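Local coordinates for protein quinone reductase (Klebsiella pneumoniae subsp. pneumoniae, PDB 4GI5) that binds FAD and probably acts as an NAD(P)H dehydrogenase (quinone), a two-subunit flavoprotein with a flavodoxin-like fold, at residues K24-Y29 with Q57-Y62; A68-D73 with E82-T87; R153-R158 with Y257-L262; G176-H181 with F216-K221. All coordinates share one frame; numbering follows the deposited sequence.

Contact 1: residues K24-Y29 with Q57-Y62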
# COMPACT_ATOMS: atom_id res chain seq x y z
N LYS B 24 20.98 -2.14 -18.13
CA LYS B 24 20.17 -0.95 -18.25
C LYS B 24 19.32 -0.96 -16.97
O LYS B 24 18.51 -1.90 -16.79
CB LYS B 24 19.29 -0.99 -19.48
CG LYS B 24 20.15 -1.06 -20.78
CD LYS B 24 19.27 -1.00 -21.99
CE LYS B 24 18.58 -2.35 -22.35
NZ LYS B 24 17.36 -2.33 -23.37
N VAL B 25 19.54 0.03 -16.12
CA VAL B 25 18.90 0.03 -14.77
C VAL B 25 17.97 1.22 -14.71
O VAL B 25 18.34 2.32 -15.08
CB VAL B 25 19.88 0.15 -13.63
CG1 VAL B 25 19.09 0.12 -12.31
CG2 VAL B 25 20.82 -1.01 -13.63
N LEU B 26 16.69 0.99 -14.30
CA LEU B 26 15.72 2.08 -14.14
C LEU B 26 15.49 2.22 -12.61
O LEU B 26 15.18 1.23 -11.94
CB LEU B 26 14.42 1.75 -14.80
CG LEU B 26 13.24 2.65 -14.54
CD1 LEU B 26 13.45 4.14 -14.85
CD2 LEU B 26 11.98 2.12 -15.20
N LEU B 27 15.64 3.38 -12.10
CA LEU B 27 15.41 3.69 -10.65
C LEU B 27 14.17 4.55 -10.53
O LEU B 27 14.09 5.66 -11.09
CB LEU B 27 16.60 4.42 -10.00
CG LEU B 27 16.39 4.89 -8.53
CD1 LEU B 27 16.35 3.73 -7.61
CD2 LEU B 27 17.55 5.77 -8.10
N ILE B 28 13.14 4.00 -9.89
CA ILE B 28 11.91 4.75 -9.55
C ILE B 28 12.12 5.23 -8.14
O ILE B 28 12.27 4.39 -7.21
CB ILE B 28 10.63 3.88 -9.69
CG1 ILE B 28 10.50 3.12 -11.02
CG2 ILE B 28 9.44 4.80 -9.49
CD1 ILE B 28 10.51 4.03 -12.21
N TYR B 29 12.06 6.53 -7.89
CA TYR B 29 12.52 7.14 -6.62
C TYR B 29 11.45 8.10 -6.12
O TYR B 29 10.97 8.95 -6.84
CB TYR B 29 13.84 7.90 -6.85
CG TYR B 29 14.25 8.87 -5.78
CD1 TYR B 29 14.85 8.44 -4.58
CD2 TYR B 29 14.03 10.23 -5.92
CE1 TYR B 29 15.22 9.37 -3.61
CE2 TYR B 29 14.40 11.14 -4.94
CZ TYR B 29 15.04 10.66 -3.79
OH TYR B 29 15.36 11.61 -2.84
N GLN B 57 18.59 5.12 -15.99
CA GLN B 57 17.59 6.14 -16.09
C GLN B 57 16.84 6.25 -14.72
O GLN B 57 16.78 5.27 -13.99
CB GLN B 57 16.58 5.83 -17.18
CG GLN B 57 17.08 5.99 -18.64
CD GLN B 57 15.89 5.98 -19.59
OE1 GLN B 57 15.57 5.00 -20.20
NE2 GLN B 57 15.16 7.05 -19.59
N VAL B 58 16.35 7.43 -14.43
CA VAL B 58 15.75 7.75 -13.10
C VAL B 58 14.43 8.32 -13.32
O VAL B 58 14.23 9.18 -14.19
CB VAL B 58 16.60 8.72 -12.29
CG1 VAL B 58 15.95 8.94 -10.90
CG2 VAL B 58 17.96 8.10 -12.11
N SER B 59 13.44 7.87 -12.51
CA SER B 59 12.18 8.55 -12.47
C SER B 59 12.05 9.10 -11.06
O SER B 59 11.57 8.41 -10.15
CB SER B 59 11.02 7.59 -12.80
OG SER B 59 11.07 7.22 -14.16
N ASP B 60 12.40 10.37 -10.88
CA ASP B 60 12.34 11.04 -9.63
C ASP B 60 10.97 11.66 -9.57
O ASP B 60 10.64 12.74 -10.18
CB ASP B 60 13.50 12.05 -9.51
CG ASP B 60 13.44 12.84 -8.23
OD1 ASP B 60 12.38 13.04 -7.51
OD2 ASP B 60 14.55 13.41 -7.89
N LEU B 61 10.04 10.95 -8.92
CA LEU B 61 8.63 11.35 -9.03
C LEU B 61 8.26 12.73 -8.52
O LEU B 61 7.52 13.44 -9.23
CB LEU B 61 7.74 10.30 -8.32
CG LEU B 61 7.95 8.89 -8.87
CD1 LEU B 61 7.10 7.88 -8.05
CD2 LEU B 61 7.67 8.72 -10.35
N TYR B 62 8.83 13.14 -7.41
CA TYR B 62 8.58 14.48 -6.89
C TYR B 62 9.20 15.55 -7.89
O TYR B 62 8.51 16.57 -8.15
CB TYR B 62 9.08 14.67 -5.51
CG TYR B 62 8.13 14.15 -4.46
CD1 TYR B 62 7.05 14.94 -4.01
CD2 TYR B 62 8.29 12.90 -3.88
CE1 TYR B 62 6.20 14.46 -2.97
CE2 TYR B 62 7.46 12.41 -2.92
CZ TYR B 62 6.47 13.20 -2.44
OH TYR B 62 5.69 12.80 -1.34
O HOH W 1 10.84 11.61 -5.87
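Leu27 and Val58 sit abreast in a parallel pairing of two neighbouring strands, 24-29 and 55-60, the latter at one margin of the central sheet. Backbone hydrogen bonds alternate between the strands: Leu27 N donates to Gln57 O at 2.9 Å, and Ser59 N to Leu27 O at 2.7 Å. The ladder runs one step past the end of the second strand, where Leu61 N still reaches Tyr29 O (3.0 Å). Water 1 lies within hydrogen-bonding distance of Tyr29 O and Asp60 OD1 and accepts from Tyr62 N.

Side chains pair on both faces. On one, Ile28 CD1 rests on Ser59 CB at 3.6 Å, while CG2 of Ile28 touches Leu61 CD1; helices 101-112 and 129-138 cover this face, and Ser59 OG is hydrogen-bonded to Glu106 and Lys109. On the other, Tyr29 and Asp60 lie alongside each other. The carboxylate comes to the ring edge, Tyr29 CD2 to Asp60 CG 3.5 Å, with its plane 85° from that of the ring. Asp60 OD1 also accepts from Ala63 N.

With helix 37-51 joining the strands, this is the first beta-alpha-beta unit of the flavodoxin-like fold, and Tyr29 at its end packs near the FAD-binding His31 and Asn38.

Contact 2: residues A68-D73 with E82-T87. With FAD (flavin-adenine dinucleotide), chain C.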
# COMPACT_ATOMS: atom_id res chain seq x y z
N ALA B 68 -0.42 11.74 -9.25
CA ALA B 68 -0.68 10.45 -8.54
C ALA B 68 -2.05 9.80 -8.72
O ALA B 68 -2.14 8.59 -8.62
CB ALA B 68 -0.47 10.68 -7.04
N GLY B 69 -3.12 10.56 -8.95
CA GLY B 69 -4.47 10.09 -8.95
C GLY B 69 -4.93 9.67 -10.30
O GLY B 69 -5.16 10.55 -11.15
N TYR B 70 -5.04 8.40 -10.57
CA TYR B 70 -5.51 7.91 -11.88
C TYR B 70 -6.95 8.42 -12.10
O TYR B 70 -7.84 8.24 -11.23
CB TYR B 70 -5.48 6.37 -11.88
CG TYR B 70 -6.04 5.71 -13.06
CD1 TYR B 70 -5.88 6.21 -14.29
CD2 TYR B 70 -6.66 4.48 -12.96
CE1 TYR B 70 -6.37 5.56 -15.43
CE2 TYR B 70 -7.22 3.83 -14.06
CZ TYR B 70 -7.10 4.42 -15.33
OH TYR B 70 -7.59 3.82 -16.45
N ASP B 71 -7.24 8.99 -13.28
CA ASP B 71 -8.57 9.51 -13.56
C ASP B 71 -8.76 9.62 -15.09
O ASP B 71 -7.89 9.22 -15.86
CB ASP B 71 -8.86 10.81 -12.84
CG ASP B 71 -8.08 11.98 -13.35
OD1 ASP B 71 -7.49 11.90 -14.45
OD2 ASP B 71 -8.00 13.01 -12.58
N ALA B 72 -9.93 10.12 -15.47
CA ALA B 72 -10.38 10.10 -16.87
C ALA B 72 -9.52 10.96 -17.77
O ALA B 72 -9.42 10.71 -18.97
CB ALA B 72 -11.90 10.45 -16.99
N ASP B 73 -8.75 11.85 -17.20
CA ASP B 73 -7.85 12.68 -18.02
C ASP B 73 -6.66 11.86 -18.53
O ASP B 73 -5.88 12.33 -19.36
CB ASP B 73 -7.33 13.86 -17.25
CG ASP B 73 -8.42 14.96 -17.09
OD1 ASP B 73 -9.33 15.04 -17.91
OD2 ASP B 73 -8.42 15.64 -16.10
N GLU B 82 -20.72 3.68 -21.18
CA GLU B 82 -21.66 4.72 -20.76
C GLU B 82 -21.09 5.70 -19.80
O GLU B 82 -21.51 6.85 -19.70
CB GLU B 82 -22.95 4.11 -20.16
CG GLU B 82 -24.05 3.93 -21.29
CD GLU B 82 -23.77 2.73 -22.03
OE1 GLU B 82 -22.92 1.95 -21.50
OE2 GLU B 82 -24.24 2.66 -23.20
N PHE B 83 -20.07 5.22 -19.02
CA PHE B 83 -19.36 6.13 -18.11
C PHE B 83 -17.91 5.54 -18.04
O PHE B 83 -17.75 4.37 -18.33
CB PHE B 83 -20.00 6.18 -16.72
CG PHE B 83 -20.30 4.82 -16.12
CD1 PHE B 83 -19.33 4.14 -15.33
CD2 PHE B 83 -21.53 4.19 -16.25
CE1 PHE B 83 -19.61 2.91 -14.81
CE2 PHE B 83 -21.82 3.01 -15.71
CZ PHE B 83 -20.86 2.30 -14.94
N TRP B 84 -16.99 6.39 -17.72
CA TRP B 84 -15.58 6.05 -17.71
C TRP B 84 -15.38 4.92 -16.65
O TRP B 84 -16.01 4.98 -15.57
CB TRP B 84 -14.81 7.25 -17.27
CG TRP B 84 -13.39 7.10 -17.39
CD1 TRP B 84 -12.63 7.21 -18.54
CD2 TRP B 84 -12.47 6.74 -16.34
NE1 TRP B 84 -11.31 6.95 -18.26
CE2 TRP B 84 -11.16 6.74 -16.93
CE3 TRP B 84 -12.62 6.55 -14.97
CZ2 TRP B 84 -10.02 6.44 -16.23
CZ3 TRP B 84 -11.40 6.34 -14.19
CH2 TRP B 84 -10.16 6.26 -14.89
N ARG B 85 -14.55 3.94 -16.99
CA ARG B 85 -14.22 2.85 -16.04
C ARG B 85 -12.71 2.70 -15.96
O ARG B 85 -12.03 2.63 -16.98
CB ARG B 85 -14.78 1.56 -16.45
CG ARG B 85 -16.35 1.58 -16.32
CD ARG B 85 -16.94 0.30 -16.77
NE ARG B 85 -16.53 -0.85 -15.95
CZ ARG B 85 -16.72 -2.10 -16.32
NH1 ARG B 85 -17.38 -2.35 -17.42
NH2 ARG B 85 -16.32 -3.09 -15.58
N PRO B 86 -12.18 2.75 -14.71
CA PRO B 86 -10.71 2.56 -14.61
C PRO B 86 -10.13 1.42 -15.42
O PRO B 86 -9.08 1.57 -16.01
CB PRO B 86 -10.53 2.33 -13.08
CG PRO B 86 -11.62 3.10 -12.43
CD PRO B 86 -12.79 2.97 -13.41
N THR B 87 -10.82 0.33 -15.43
CA THR B 87 -10.33 -0.81 -16.17
C THR B 87 -10.45 -0.66 -17.71
O THR B 87 -9.49 -0.68 -18.44
CB THR B 87 -10.99 -2.10 -15.73
OG1 THR B 87 -12.43 -2.00 -15.78
CG2 THR B 87 -10.63 -2.53 -14.27
PA FAD C . -16.91 0.04 -12.21
O1A FAD C . -17.44 1.38 -12.09
O2A FAD C . -15.85 -0.30 -13.22
O5B FAD C . -18.17 -0.93 -12.38
C5B FAD C . -18.01 -2.34 -12.32
C4B FAD C . -19.24 -3.02 -12.81
O4B FAD C . -20.29 -2.78 -11.89
C3B FAD C . -19.63 -2.45 -14.17
O3B FAD C . -19.91 -3.64 -14.91
C2B FAD C . -20.87 -1.69 -13.82
O2B FAD C . -21.77 -1.60 -14.94
C1B FAD C . -21.45 -2.43 -12.64
N9A FAD C . -22.36 -1.52 -11.89
C8A FAD C . -22.24 -0.15 -11.53
N7A FAD C . -23.30 0.31 -10.86
C5A FAD C . -24.09 -0.75 -10.90
C6A FAD C . -25.49 -0.85 -10.46
N6A FAD C . -25.93 0.33 -9.91
N1A FAD C . -26.16 -2.02 -10.58
C2A FAD C . -25.59 -3.01 -11.19
N3A FAD C . -24.25 -2.92 -11.59
C4A FAD C . -23.52 -1.88 -11.43
N1 FAD C . -8.74 -6.24 -8.28
C2 FAD C . -8.17 -7.08 -7.44
O2 FAD C . -8.82 -8.04 -6.98
N3 FAD C . -6.93 -6.85 -6.91
C4 FAD C . -6.14 -5.91 -7.46
O4 FAD C . -4.98 -5.72 -7.00
C4X FAD C . -6.64 -5.00 -8.41
N5 FAD C . -5.80 -4.05 -8.99
C5X FAD C . -6.41 -3.07 -9.81
C6 FAD C . -5.64 -1.96 -10.24
C7 FAD C . -6.24 -1.02 -11.09
C7M FAD C . -5.44 0.18 -11.47
C8 FAD C . -7.59 -1.22 -11.52
C8M FAD C . -8.29 -0.17 -12.39
C9 FAD C . -8.38 -2.28 -11.10
C9A FAD C . -7.77 -3.23 -10.24
N10 FAD C . -8.54 -4.32 -9.73
C10 FAD C . -8.01 -5.23 -8.82
C1' FAD C . -9.96 -4.41 -10.01
C2' FAD C . -10.70 -3.38 -9.16
O2' FAD C . -10.69 -3.67 -7.75
C3' FAD C . -12.16 -3.34 -9.67
O3' FAD C . -12.07 -2.77 -10.99
C4' FAD C . -13.03 -2.37 -8.84
O4' FAD C . -13.25 -2.95 -7.54
C5' FAD C . -14.40 -2.11 -9.51
O5' FAD C . -15.09 -1.09 -8.81
P FAD C . -15.45 0.25 -9.68
O1P FAD C . -16.27 1.16 -8.75
O2P FAD C . -14.28 0.83 -10.35
O3P FAD C . -16.38 -0.50 -10.74
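The indole of Trp84 carries Ala72 on one face, while Pro86 N, two residues on in the same segment, sits over the opposite face, toward the rim; an edge of the indole is turned onto Tyr70. Ala72 CB stands almost exactly over the five-membered ring, 3.5 Å from its centroid, a CH-pi contact. At the indole rim, Trp84 CH2 meets one face of the phenol at Tyr70 CZ, 3.6 Å away. The two rings form a T-shaped pair with planes at 66°. Pro86 O and the flavin methyl C8M lie at the edge of the phenol, near its plane. Tyr70 OH donates a hydrogen bond to Pro86 O at 2.7 Å; the hydroxyl approaches in the carbonyl plane, on a lone pair. With CG anti to the backbone N (chi1 174°), Tyr70 reaches over to that carbonyl.

The two loop segments pack here near the N-terminal end of helix 86-96 of the flavodoxin-like fold, at the FAD pocket shared with the second subunit. Pro86 CB touches Tyr70 CE2 at 3.8 Å. The same Pro86 CB is 3.4 Å from FAD C8M. Next to it Arg85 NE donates to the phosphate oxygen O2A of the FAD at 2.9 Å, its guanidinium face lying over ribose C3B. Asp71 OD1 accepts from Asp73 N in an Asx turn and makes a salt bridge with Lys67. Pro32 of the second subunit packs on Trp84.

Contact 3: residues R153-R158 with Y257-L262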
# COMPACT_ATOMS: atom_id res chain seq x y z
N ARG B 153 -6.25 -24.24 -18.01
CA ARG B 153 -5.04 -24.28 -17.21
C ARG B 153 -4.22 -23.02 -17.34
O ARG B 153 -2.97 -23.06 -17.17
CB ARG B 153 -4.21 -25.61 -17.45
CG ARG B 153 -5.03 -26.75 -16.87
CD ARG B 153 -4.31 -28.12 -16.80
NE ARG B 153 -3.53 -28.38 -17.98
CZ ARG B 153 -2.76 -29.49 -18.10
NH1 ARG B 153 -2.85 -30.39 -17.17
NH2 ARG B 153 -2.05 -29.71 -19.19
N HIS B 154 -4.88 -21.88 -17.67
CA HIS B 154 -4.12 -20.67 -17.72
C HIS B 154 -5.06 -19.52 -17.33
O HIS B 154 -6.18 -19.50 -17.82
CB HIS B 154 -3.62 -20.42 -19.15
CG HIS B 154 -2.56 -19.38 -19.30
ND1 HIS B 154 -1.23 -19.69 -19.28
CD2 HIS B 154 -2.62 -18.07 -19.60
CE1 HIS B 154 -0.51 -18.60 -19.44
NE2 HIS B 154 -1.34 -17.60 -19.65
N TRP B 155 -4.63 -18.64 -16.46
CA TRP B 155 -5.62 -17.60 -16.01
C TRP B 155 -4.99 -16.18 -16.06
O TRP B 155 -4.68 -15.55 -14.99
CB TRP B 155 -6.17 -17.95 -14.66
CG TRP B 155 -7.53 -17.39 -14.38
CD1 TRP B 155 -7.84 -16.24 -13.62
CD2 TRP B 155 -8.74 -17.86 -14.92
NE1 TRP B 155 -9.19 -16.05 -13.65
CE2 TRP B 155 -9.77 -16.99 -14.46
CE3 TRP B 155 -9.09 -18.89 -15.83
CZ2 TRP B 155 -11.11 -17.15 -14.86
CZ3 TRP B 155 -10.44 -19.07 -16.16
CH2 TRP B 155 -11.44 -18.18 -15.65
N GLY B 156 -4.78 -15.68 -17.25
CA GLY B 156 -3.99 -14.49 -17.49
C GLY B 156 -2.51 -14.76 -17.46
O GLY B 156 -2.03 -15.63 -16.78
N ASP B 157 -1.77 -13.89 -18.16
CA ASP B 157 -0.33 -13.96 -18.16
C ASP B 157 0.21 -13.16 -16.96
O ASP B 157 0.36 -11.95 -17.11
CB ASP B 157 0.28 -13.35 -19.41
CG ASP B 157 -0.06 -14.12 -20.72
OD1 ASP B 157 -0.75 -15.14 -20.67
OD2 ASP B 157 0.32 -13.57 -21.78
N ARG B 158 0.30 -13.77 -15.80
CA ARG B 158 0.77 -13.08 -14.61
C ARG B 158 1.37 -14.07 -13.67
O ARG B 158 1.32 -15.28 -13.86
CB ARG B 158 -0.45 -12.42 -13.99
CG ARG B 158 -1.46 -13.37 -13.38
CD ARG B 158 -2.57 -12.63 -12.68
NE ARG B 158 -3.50 -13.49 -11.97
CZ ARG B 158 -4.60 -13.09 -11.37
NH1 ARG B 158 -4.98 -11.80 -11.38
NH2 ARG B 158 -5.29 -13.97 -10.66
N TYR B 257 -0.91 -24.31 -8.99
CA TYR B 257 -2.23 -23.85 -8.58
C TYR B 257 -3.35 -24.51 -9.39
O TYR B 257 -3.31 -24.62 -10.65
CB TYR B 257 -2.31 -22.30 -8.75
CG TYR B 257 -1.34 -21.59 -7.81
CD1 TYR B 257 -0.05 -21.36 -8.18
CD2 TYR B 257 -1.73 -21.17 -6.54
CE1 TYR B 257 0.85 -20.71 -7.33
CE2 TYR B 257 -0.85 -20.52 -5.69
CZ TYR B 257 0.43 -20.29 -6.10
OH TYR B 257 1.37 -19.66 -5.31
N LEU B 258 -4.43 -24.79 -8.69
CA LEU B 258 -5.64 -25.16 -9.37
C LEU B 258 -6.24 -23.97 -10.06
O LEU B 258 -6.12 -22.85 -9.52
CB LEU B 258 -6.61 -25.70 -8.28
CG LEU B 258 -6.09 -26.93 -7.44
CD1 LEU B 258 -7.27 -27.34 -6.56
CD2 LEU B 258 -5.66 -28.05 -8.32
N ILE B 259 -6.82 -24.14 -11.25
CA ILE B 259 -7.34 -23.10 -12.06
C ILE B 259 -8.81 -23.49 -12.34
O ILE B 259 -9.08 -24.58 -12.78
CB ILE B 259 -6.49 -22.89 -13.34
CG1 ILE B 259 -5.01 -22.48 -12.92
CG2 ILE B 259 -7.16 -21.92 -14.32
CD1 ILE B 259 -4.06 -22.27 -14.03
N PRO B 260 -9.76 -22.60 -12.16
CA PRO B 260 -9.61 -21.12 -11.83
C PRO B 260 -9.75 -20.72 -10.39
O PRO B 260 -9.78 -19.47 -10.16
CB PRO B 260 -10.75 -20.47 -12.64
CG PRO B 260 -11.82 -21.57 -12.51
CD PRO B 260 -11.15 -22.91 -12.51
N SER B 261 -9.74 -21.65 -9.46
CA SER B 261 -9.83 -21.28 -8.02
C SER B 261 -8.53 -20.55 -7.60
O SER B 261 -8.56 -19.78 -6.67
CB SER B 261 -10.11 -22.45 -7.12
OG SER B 261 -9.04 -23.35 -7.12
N LEU B 262 -7.41 -20.80 -8.32
CA LEU B 262 -6.06 -20.27 -8.03
C LEU B 262 -5.66 -20.52 -6.60
O LEU B 262 -5.07 -19.67 -5.93
CB LEU B 262 -6.01 -18.77 -8.38
CG LEU B 262 -6.49 -18.37 -9.76
CD1 LEU B 262 -6.29 -16.88 -10.02
CD2 LEU B 262 -5.87 -19.23 -10.84
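Trp155 meets three side chains of 257-262 along its length. Its CB touches two branches, 4.0 Å from Leu262 CD2 and 4.1 Å from Ile259 CG2. From there CD1 touches Leu262 CD1, and on the six-membered side CE3 meets Ile259 CG2 at 3.9 Å. Farther out, CZ3 and CH2 lie under Pro260 CB, which sits over the ring face, 3.7 Å from the centroid of the six-membered ring and 6° off the normal, a CH-pi contact. The peptide bond before Pro260 is cis. Ile259 CD1 reaches back to the chain, touching Arg153 C at 3.4 Å.

Leu262 CD1 meets the edge of the Arg158 guanidinium at NH2, while NE is hydrogen-bonded to Gln252 and NH1 to Tyr205. Asn253 and Gln252 hold the Trp155 backbone, and Pro260 O accepts from His181 of the second subunit. Between the two segments, then, the contact is largely apolar: it rests on van der Waals and CH-pi packing, and hydrogen bonds lie within each loop or go to residues around them.

Contact 4: residues G176-H181 with F216-K221. With FAD (flavin-adenine dinucleotide), chain H.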
# COMPACT_ATOMS: atom_id res chain seq x y z
N GLY B 176 11.71 3.73 9.79
CA GLY B 176 12.03 4.27 11.11
C GLY B 176 12.05 3.26 12.23
O GLY B 176 12.82 3.43 13.19
N GLY B 177 11.24 2.21 12.14
CA GLY B 177 11.18 1.22 13.23
C GLY B 177 12.46 0.36 13.29
O GLY B 177 13.29 0.27 12.34
N TRP B 178 12.60 -0.35 14.41
CA TRP B 178 13.74 -1.25 14.58
C TRP B 178 13.57 -2.54 13.82
O TRP B 178 12.43 -3.03 13.58
CB TRP B 178 13.85 -1.57 16.07
CG TRP B 178 14.01 -0.46 16.97
CD1 TRP B 178 13.97 0.87 16.74
CD2 TRP B 178 14.40 -0.62 18.36
NE1 TRP B 178 14.25 1.55 17.90
CE2 TRP B 178 14.51 0.63 18.90
CE3 TRP B 178 14.63 -1.74 19.14
CZ2 TRP B 178 14.84 0.84 20.25
CZ3 TRP B 178 14.95 -1.54 20.49
CH2 TRP B 178 15.08 -0.26 21.00
N ALA B 179 14.66 -3.23 13.51
CA ALA B 179 14.59 -4.47 12.83
C ALA B 179 13.72 -5.48 13.65
O ALA B 179 12.96 -6.28 13.10
CB ALA B 179 16.02 -5.06 12.61
N GLU B 180 13.87 -5.42 14.97
CA GLU B 180 13.15 -6.42 15.83
C GLU B 180 11.61 -6.22 15.72
O GLU B 180 10.86 -7.16 15.88
CB GLU B 180 13.48 -6.22 17.35
CG GLU B 180 14.91 -6.60 17.69
CD GLU B 180 16.00 -5.45 17.48
OE1 GLU B 180 15.96 -4.50 16.59
OE2 GLU B 180 17.03 -5.52 18.24
N HIS B 181 11.22 -4.98 15.45
CA HIS B 181 9.81 -4.64 15.32
C HIS B 181 9.18 -5.23 14.08
O HIS B 181 7.96 -5.34 14.03
CB HIS B 181 9.63 -3.12 15.31
CG HIS B 181 10.13 -2.44 16.51
ND1 HIS B 181 10.32 -1.08 16.57
CD2 HIS B 181 10.63 -2.94 17.68
CE1 HIS B 181 10.78 -0.75 17.76
NE2 HIS B 181 11.03 -1.87 18.43
N PHE B 216 16.64 -0.93 5.32
CA PHE B 216 17.34 -0.31 6.40
C PHE B 216 16.39 0.09 7.54
O PHE B 216 15.31 0.64 7.32
CB PHE B 216 18.06 0.93 5.92
CG PHE B 216 19.09 0.68 4.84
CD1 PHE B 216 20.11 -0.30 5.00
CD2 PHE B 216 19.00 1.29 3.63
CE1 PHE B 216 21.07 -0.51 4.03
CE2 PHE B 216 20.01 1.05 2.64
CZ PHE B 216 21.00 0.21 2.84
N TYR B 217 16.81 -0.17 8.80
CA TYR B 217 15.99 0.11 9.96
C TYR B 217 16.54 1.22 10.81
O TYR B 217 17.75 1.59 10.68
CB TYR B 217 15.89 -1.14 10.79
CG TYR B 217 15.25 -2.23 10.03
CD1 TYR B 217 13.84 -2.35 9.90
CD2 TYR B 217 16.03 -3.24 9.42
CE1 TYR B 217 13.33 -3.39 9.21
CE2 TYR B 217 15.44 -4.28 8.73
CZ TYR B 217 14.03 -4.28 8.62
OH TYR B 217 13.46 -5.35 7.90
N ARG B 218 15.73 1.77 11.69
CA ARG B 218 16.12 2.85 12.59
C ARG B 218 16.72 4.01 11.87
O ARG B 218 17.70 4.60 12.29
CB ARG B 218 17.12 2.37 13.68
CG ARG B 218 16.60 1.30 14.49
CD ARG B 218 17.46 1.07 15.82
NE ARG B 218 17.39 2.20 16.77
CZ ARG B 218 17.68 2.07 18.09
NH1 ARG B 218 18.08 0.88 18.59
NH2 ARG B 218 17.55 3.09 18.91
N THR B 219 16.14 4.38 10.75
CA THR B 219 16.77 5.32 9.88
C THR B 219 16.67 6.77 10.30
O THR B 219 17.47 7.56 9.79
CB THR B 219 16.31 5.23 8.45
OG1 THR B 219 14.92 5.41 8.38
CG2 THR B 219 16.74 3.83 7.94
N ASP B 220 15.72 7.12 11.17
CA ASP B 220 15.56 8.49 11.56
C ASP B 220 16.77 9.02 12.38
O ASP B 220 16.93 10.22 12.41
CB ASP B 220 14.25 8.73 12.34
CG ASP B 220 12.96 8.39 11.47
OD1 ASP B 220 12.84 8.99 10.42
OD2 ASP B 220 12.05 7.63 11.93
N LYS B 221 17.54 8.14 12.99
CA LYS B 221 18.68 8.58 13.77
C LYS B 221 19.98 8.34 13.06
O LYS B 221 21.04 8.33 13.69
CB LYS B 221 18.68 7.72 15.04
CG LYS B 221 17.42 7.87 15.91
CD LYS B 221 17.16 9.35 16.24
CE LYS B 221 15.72 9.59 16.67
NZ LYS B 221 15.73 9.47 18.14
PA FAD H . 15.63 12.00 6.58
O1A FAD H . 15.94 12.82 5.40
O2A FAD H . 14.69 12.36 7.63
O5B FAD H . 17.02 11.65 7.38
C5B FAD H . 17.16 10.67 8.42
C4B FAD H . 18.48 10.88 9.09
O4B FAD H . 19.49 10.45 8.20
C3B FAD H . 18.72 12.30 9.54
O3B FAD H . 19.18 12.20 10.87
C2B FAD H . 19.82 12.68 8.59
O2B FAD H . 20.66 13.75 9.09
C1B FAD H . 20.60 11.44 8.30
N9A FAD H . 21.35 11.58 7.02
C8A FAD H . 20.97 12.17 5.76
N7A FAD H . 21.94 12.12 4.87
C5A FAD H . 22.95 11.61 5.63
C6A FAD H . 24.38 11.36 5.42
N6A FAD H . 24.75 11.60 4.20
N1A FAD H . 25.18 10.81 6.39
C2A FAD H . 24.67 10.52 7.58
N3A FAD H . 23.33 10.77 7.86
C4A FAD H . 22.59 11.25 6.92
N1 FAD H . 8.65 4.01 9.66
C2 FAD H . 8.32 2.71 9.77
O2 FAD H . 9.15 1.83 10.25
N3 FAD H . 7.07 2.25 9.39
C4 FAD H . 6.09 3.09 9.01
O4 FAD H . 5.01 2.67 8.59
C4X FAD H . 6.43 4.49 8.91
N5 FAD H . 5.50 5.38 8.46
C5X FAD H . 5.86 6.74 8.25
C6 FAD H . 5.01 7.58 7.73
C7 FAD H . 5.37 8.89 7.41
C7M FAD H . 4.39 9.82 6.80
C8 FAD H . 6.67 9.34 7.75
C8M FAD H . 7.05 10.77 7.47
C9 FAD H . 7.57 8.49 8.31
C9A FAD H . 7.20 7.14 8.56
N10 FAD H . 8.11 6.21 9.00
C10 FAD H . 7.77 4.88 9.17
C1' FAD H . 9.51 6.56 9.26
C2' FAD H . 10.18 6.61 7.88
O2' FAD H . 10.32 5.36 7.20
C3' FAD H . 11.60 7.25 7.98
O3' FAD H . 11.32 8.61 8.41
C4' FAD H . 12.35 7.33 6.64
O4' FAD H . 12.76 6.05 6.28
C5' FAD H . 13.65 8.16 6.81
O5' FAD H . 14.21 8.35 5.55
P FAD H . 14.31 9.90 5.01
O1P FAD H . 15.00 9.84 3.70
O2P FAD H . 13.03 10.62 5.05
O3P FAD H . 15.30 10.45 6.16
O HOH W 2 14.33 5.68 13.37
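Two loops that follow strands 168-174 and 209-216 of the flavodoxin-like fold meet at the FAD site, each giving groups to the cofactor. Gly177 N donates to FAD O2 at 2.8 Å. Gly176 N donates to FAD N1 at 3.1 Å. From the other loop, Asp220 OD1 accepts from ribityl O3' at 2.5 Å, while Thr219 OG1 is hydrogen-bonded to O4'. Water 2 bridges the loops, donating to Gly176 O and accepting from Asp220 N.

Directly between the loops, Arg218 N donates to Gly177 O (2.9 Å). Ala179 CA covers one face of the Tyr217 ring, 3.7 Å from its centroid, and Gly177 O lies at the ring edge. Beyond these, the Arg218 chain, bent at chi3 (67°), lies alongside Trp178, whose opposite face carries His181. The guanidinium stacks on the indole, planes at 15°, with Arg218 NE 3.4 Å from Trp178 NE1, two donors held in van der Waals contact.

How the contacts relate
Contacts 2 and 4 belong to FAD sites at different ends of the dimer: their centres are about 38 Å apart, and each lines a separate cofactor. Each site is built from both subunits, since the FAD beside contact 2 is also bound by Gly177 and Asp220 of the second subunit, the equivalents of contact 4 residues. Contact 1 lies within the central sheet, at one edge, about 25 Å between centres from both contact 2 and contact 4. Tyr29 side-chain atoms are still about 7 Å from a bound FAD. Contact 3 lies away from the annotated sites, about 27 Å from contact 2 between centres, yet its Trp155 and Pro260 meet Trp178 and His181 of the second subunit, the loop of contact 4.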